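Local atomic coordinates of helianthamide (Stichodactyla helianthus, PDB entry 4X0N), a protein that inhibits pancreatic alpha-amylase as a small disulfide-rich sea-anemone peptide of the beta-defensin type. Residues S2-Y7 with S13-A18; E24-G29 with G35-Y40. All coordinates share one frame; numbering follows the deposited sequence.

Interaction 1: residues S2-Y7 with S13-A18; sequences SGNSCY and SGICKA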
loop_
_atom_site.group_PDB
_atom_site.type_symbol
_atom_site.label_atom_id
_atom_site.label_comp_id
_atom_site.label_asym_id
_atom_site.label_seq_id
_atom_site.Cartn_x
_atom_site.Cartn_y
_atom_site.Cartn_z
ATOM N N SER B 2 -6.829 4.764 19.005
ATOM C CA SER B 2 -6.505 5.632 17.867
ATOM C C SER B 2 -5.354 6.575 18.222
ATOM O O SER B 2 -4.338 6.621 17.529
ATOM C CB SER B 2 -7.725 6.385 17.316
ATOM O OG SER B 2 -7.440 6.961 16.053
ATOM N N GLY B 3 -5.536 7.332 19.303
ATOM C CA GLY B 3 -4.500 8.206 19.825
ATOM C C GLY B 3 -4.412 9.516 19.071
ATOM O O GLY B 3 -5.138 9.730 18.097
ATOM N N ASN B 4 -3.525 10.402 19.513
ATOM C CA ASN B 4 -3.254 11.606 18.742
ATOM C C ASN B 4 -1.966 11.513 17.946
ATOM O O ASN B 4 -0.912 11.144 18.464
ATOM C CB ASN B 4 -3.306 12.884 19.583
ATOM C CG ASN B 4 -2.211 12.952 20.625
ATOM O OD1 ASN B 4 -1.594 11.944 20.968
ATOM N ND2 ASN B 4 -1.975 14.149 21.151
ATOM N N SER B 5 -2.079 11.854 16.672
ATOM C CA SER B 5 -1.044 11.580 15.702
ATOM C C SER B 5 -1.522 12.210 14.414
ATOM O O SER B 5 -2.671 12.020 14.017
ATOM C CB SER B 5 -0.908 10.071 15.518
ATOM O OG SER B 5 0.066 9.766 14.538
ATOM N N CYS B 6 -0.656 12.968 13.758
ATOM C CA CYS B 6 -1.052 13.568 12.495
ATOM C C CYS B 6 0.042 13.363 11.464
ATOM O O CYS B 6 1.091 14.001 11.499
ATOM C CB CYS B 6 -1.386 15.052 12.684
ATOM S SG CYS B 6 -0.291 15.943 13.810
ATOM N N TYR B 7 -0.236 12.450 10.539
ATOM C CA TYR B 7 0.711 12.060 9.509
ATOM C C TYR B 7 0.776 13.116 8.421
ATOM O O TYR B 7 -0.249 13.600 7.949
ATOM C CB TYR B 7 0.309 10.719 8.894
ATOM C CG TYR B 7 1.179 10.301 7.730
ATOM C CD1 TYR B 7 2.396 9.669 7.940
ATOM C CD2 TYR B 7 0.785 10.544 6.423
ATOM C CE1 TYR B 7 3.196 9.289 6.876
ATOM C CE2 TYR B 7 1.575 10.170 5.355
ATOM C CZ TYR B 7 2.779 9.542 5.585
ATOM O OH TYR B 7 3.561 9.173 4.516
ATOM N N SER B 13 5.629 12.651 11.203
ATOM C CA SER B 13 4.330 12.619 11.850
ATOM C C SER B 13 4.369 13.512 13.085
ATOM O O SER B 13 5.371 13.547 13.800
ATOM C CB SER B 13 3.989 11.186 12.250
ATOM O OG SER B 13 2.595 11.031 12.445
ATOM N N GLY B 14 3.279 14.231 13.335
ATOM C CA GLY B 14 3.205 15.134 14.467
ATOM C C GLY B 14 2.242 14.726 15.567
ATOM O O GLY B 14 1.594 13.678 15.499
ATOM N N ILE B 15 2.120 15.602 16.561
ATOM C CA ILE B 15 1.150 15.459 17.639
ATOM C C ILE B 15 0.168 16.627 17.614
ATOM O O ILE B 15 0.572 17.784 17.531
ATOM C CB ILE B 15 1.855 15.432 19.011
ATOM C CG1 ILE B 15 2.793 14.225 19.106
ATOM C CG2 ILE B 15 0.845 15.410 20.145
ATOM C CD1 ILE B 15 3.554 14.142 20.414
ATOM N N CYS B 16 -1.121 16.317 17.706
ATOM C CA CYS B 16 -2.164 17.338 17.710
ATOM C C CYS B 16 -2.189 18.123 19.015
ATOM O O CYS B 16 -2.456 17.568 20.080
ATOM C CB CYS B 16 -3.532 16.703 17.462
ATOM S SG CYS B 16 -3.778 16.155 15.761
ATOM N N LYS B 17 -1.906 19.420 18.914
ATOM C CA LYS B 17 -1.862 20.319 20.062
ATOM C C LYS B 17 -2.504 21.658 19.703
ATOM O O LYS B 17 -2.643 21.999 18.527
ATOM C CB LYS B 17 -0.421 20.587 20.503
ATOM C CG LYS B 17 0.414 19.364 20.839
ATOM C CD LYS B 17 1.846 19.784 21.150
ATOM C CE LYS B 17 2.739 18.590 21.453
ATOM N NZ LYS B 17 4.145 19.014 21.713
ATOM N N ALA B 18 -2.892 22.416 20.724
ATOM C CA ALA B 18 -3.409 23.765 20.524
ATOM C C ALA B 18 -2.303 24.723 20.088
ATOM O O ALA B 18 -2.522 25.599 19.252
ATOM C CB ALA B 18 -4.067 24.264 21.791
#
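Cys6 and Gly14 face each other as an antiparallel hydrogen-bonded pair of a beta hairpin. Cys6 N donates to Gly14 O and Gly14 N returns a bond to Cys6 O, each at 2.9 Å, the second almost straight at hydrogen (176°). The close-packed part lies on the sheet face that carries the Cys6 side chain. With chi1 at 40°, SG sits between its own backbone N and carbonyl carbon and lies against the peptide of Gly14. Glycine suits this position, because a side chain there would come up on the same face, close to the Cys6 sulfur. Beyond it, Cys6 SG lies 4.0 Å from Cys16 SG, so that sulfurs of two different disulfides pack together.

The face bearing Tyr7 and Ser13 is thinly packed within the hairpin and turned to the other protein of the assembly. Ser13 OG passes 3.6 Å from Tyr7 CA and bonds to the backbone of that protein; Ser5 OG bonds to one of its polar side chains. Farther out, where the strand pairing has ended, the Asn4 amide crosses the solvent-exposed Ile15 at a slant, ND2 approaching CG2, a loose meeting on the exposed side.

Strand 12-17 is flanked by strand 6-9 on one edge and by strand 37-40 on the other, where Ile15 pairs with Cys39 and Lys17 with Leu37. The disulfides Cys6-Cys38 and Cys16-Cys33 tie both strands of the hairpin to the C-terminal part of the chain.

Interaction 2: residues E24-G29 with G35-Y40; sequences EKAMAG and GHLCCY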
loop_
_atom_site.group_PDB
_atom_site.type_symbol
_atom_site.label_atom_id
_atom_site.label_comp_id
_atom_site.label_asym_id
_atom_site.label_seq_id
_atom_site.Cartn_x
_atom_site.Cartn_y
_atom_site.Cartn_z
ATOM N N GLU B 24 9.273 23.059 17.549
ATOM C CA GLU B 24 8.358 22.314 16.696
ATOM C C GLU B 24 7.802 23.188 15.580
ATOM O O GLU B 24 7.799 24.417 15.676
ATOM C CB GLU B 24 7.206 21.731 17.517
ATOM C CG GLU B 24 7.587 20.539 18.379
ATOM C CD GLU B 24 6.432 20.047 19.232
ATOM O OE1 GLU B 24 5.451 20.806 19.396
ATOM O OE2 GLU B 24 6.501 18.904 19.735
ATOM N N LYS B 25 7.328 22.545 14.520
ATOM C CA LYS B 25 6.721 23.252 13.403
ATOM C C LYS B 25 5.233 22.937 13.362
ATOM O O LYS B 25 4.815 21.840 13.727
ATOM C CB LYS B 25 7.409 22.878 12.089
ATOM C CG LYS B 25 8.850 23.357 11.996
ATOM C CD LYS B 25 9.504 22.929 10.692
ATOM C CE LYS B 25 9.834 21.443 10.691
ATOM N NZ LYS B 25 10.863 21.086 11.711
ATOM N N ALA B 26 4.428 23.901 12.930
ATOM C CA ALA B 26 2.985 23.718 12.954
ATOM C C ALA B 26 2.379 23.479 11.576
ATOM O O ALA B 26 2.812 24.054 10.578
ATOM C CB ALA B 26 2.324 24.908 13.626
ATOM N N MET B 27 1.366 22.620 11.544
ATOM C CA MET B 27 0.549 22.423 10.360
ATOM C C MET B 27 -0.930 22.585 10.706
ATOM O O MET B 27 -1.504 21.760 11.422
ATOM C CB MET B 27 0.823 21.052 9.742
ATOM C CG MET B 27 0.202 20.852 8.377
ATOM S SD MET B 27 1.113 21.703 7.078
ATOM C CE MET B 27 2.693 20.865 7.192
ATOM N N ALA B 28 -1.545 23.651 10.207
ATOM C CA ALA B 28 -2.962 23.887 10.446
ATOM C C ALA B 28 -3.822 23.112 9.455
ATOM O O ALA B 28 -3.333 22.636 8.431
ATOM C CB ALA B 28 -3.266 25.372 10.340
ATOM N N GLY B 29 -5.110 22.998 9.768
ATOM C CA GLY B 29 -6.102 22.553 8.807
ATOM C C GLY B 29 -6.187 21.054 8.594
ATOM O O GLY B 29 -6.849 20.597 7.661
ATOM N N GLY B 35 -9.378 20.902 14.617
ATOM C CA GLY B 35 -9.257 22.310 14.952
ATOM C C GLY B 35 -7.911 22.670 15.552
ATOM O O GLY B 35 -7.522 23.838 15.568
ATOM N N HIS B 36 -7.197 21.666 16.050
ATOM C CA HIS B 36 -5.879 21.896 16.624
ATOM C C HIS B 36 -4.819 22.009 15.534
ATOM O O HIS B 36 -5.103 21.822 14.351
ATOM C CB HIS B 36 -5.509 20.748 17.561
ATOM C CG HIS B 36 -5.991 20.939 18.970
ATOM N ND1 HIS B 36 -6.446 22.144 19.441
ATOM C CD2 HIS B 36 -6.078 20.064 20.000
ATOM C CE1 HIS B 36 -6.799 22.012 20.711
ATOM N NE2 HIS B 36 -6.586 20.764 21.072
ATOM N N LEU B 37 -3.595 22.316 15.950
ATOM C CA LEU B 37 -2.428 22.271 15.077
ATOM C C LEU B 37 -1.786 20.891 15.111
ATOM O O LEU B 37 -1.890 20.176 16.106
ATOM C CB LEU B 37 -1.397 23.305 15.533
ATOM C CG LEU B 37 -1.513 24.760 15.063
ATOM C CD1 LEU B 37 -2.910 25.324 15.262
ATOM C CD2 LEU B 37 -0.494 25.619 15.793
ATOM N N CYS B 38 -1.124 20.517 14.022
ATOM C CA CYS B 38 -0.243 19.357 14.048
ATOM C C CYS B 38 1.181 19.824 14.319
ATOM O O CYS B 38 1.748 20.597 13.552
ATOM C CB CYS B 38 -0.314 18.593 12.726
ATOM S SG CYS B 38 0.808 17.175 12.625
ATOM N N CYS B 39 1.758 19.340 15.413
ATOM C CA CYS B 39 3.059 19.812 15.867
ATOM C C CYS B 39 4.112 18.737 15.646
ATOM O O CYS B 39 4.106 17.697 16.305
ATOM C CB CYS B 39 2.997 20.198 17.348
ATOM S SG CYS B 39 1.808 21.512 17.740
ATOM N N TYR B 40 5.019 18.994 14.711
ATOM C CA TYR B 40 5.958 17.973 14.281
ATOM C C TYR B 40 7.385 18.491 14.244
ATOM O O TYR B 40 7.631 19.690 14.377
ATOM C CB TYR B 40 5.571 17.473 12.886
ATOM C CG TYR B 40 5.621 18.541 11.808
ATOM C CD1 TYR B 40 6.672 18.592 10.902
ATOM C CD2 TYR B 40 4.615 19.494 11.693
ATOM C CE1 TYR B 40 6.721 19.561 9.913
ATOM C CE2 TYR B 40 4.658 20.469 10.709
ATOM C CZ TYR B 40 5.712 20.497 9.822
ATOM O OH TYR B 40 5.762 21.461 8.841
HETATM O O HOH W 1 -3.805 20.766 11.780
#
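Met27 O is gripped twice: Cys38 N donates to it at 2.9 Å, and a water that also donates to His36 O bridges the two carbonyls. The bond belongs to the antiparallel hairpin of strands 25-27 and 37-40, part of the sheet in this beta-defensin-like fold. Met27 N donates in turn to Cys38 O, and a second hydrogen-bonded pair follows at Lys25 and Tyr40, where Lys25 N reaches Tyr40 O at 2.9 Å, nearly straight at hydrogen (176°), and Tyr40 N answers to Lys25 O. Between the two pairs, Ala26 and Cys39 stand opposite each other without backbone hydrogen bonds, while CA-H groups of both lean on carbonyl oxygens across the gap.

On the face of Lys25, Met27, Cys38 and Tyr40, the phenol ring organises the packing. Its chi1 of 62° turns the ring across toward strand 25-27, where Lys25 CB forms a CH-pi contact over one face, 4.0 Å from the ring centroid. The lysine chain then bends twice, so that CE also touches Tyr40 CE1; its long methylenes pad an aromatic surface. Met27 crosses the ring obliquely, its flexible thioether bringing CE to 3.5 Å from Tyr40 OH. With a serine in place of Tyr40, Lys25 and Met27 would probably lose the surface they rest on and become freer to turn, opening a gap beside Ile8 and Val12, which also touch its side chain.

The extended Glu24 chain brings OE1 beside Cys39 CB, where it also accepts from Ala21 N, while OE2 forms a salt bridge with Lys17. On the face of Cys39 the small Ala26 meets Leu37 diagonally, its CB 3.6 Å from Leu37 CD2.

Interactions 1 and 2 are two hairpins of one antiparallel sheet, joined where strand 12-17 lies beside strand 37-40. Each binds an outermost strand, 6-9 or 25-27, to this central pair. The Cys6-Cys38 disulfide bonds them directly, and a probable backbone hydrogen bond from Leu37 N to Lys17 O adds a second link. Both are only partly buried, but interaction 2 holds more buried residues and relies on a tyrosine ring, methionine and lysine methylenes. Interaction 1 has fewer cross-strand bonds; its packed side is largely sulfur and bare backbone, and its serines turn to the other protein. Interaction 2 also meets that protein, through packing of Met27 and Tyr40 and backbone hydrogen bonds from Ala28.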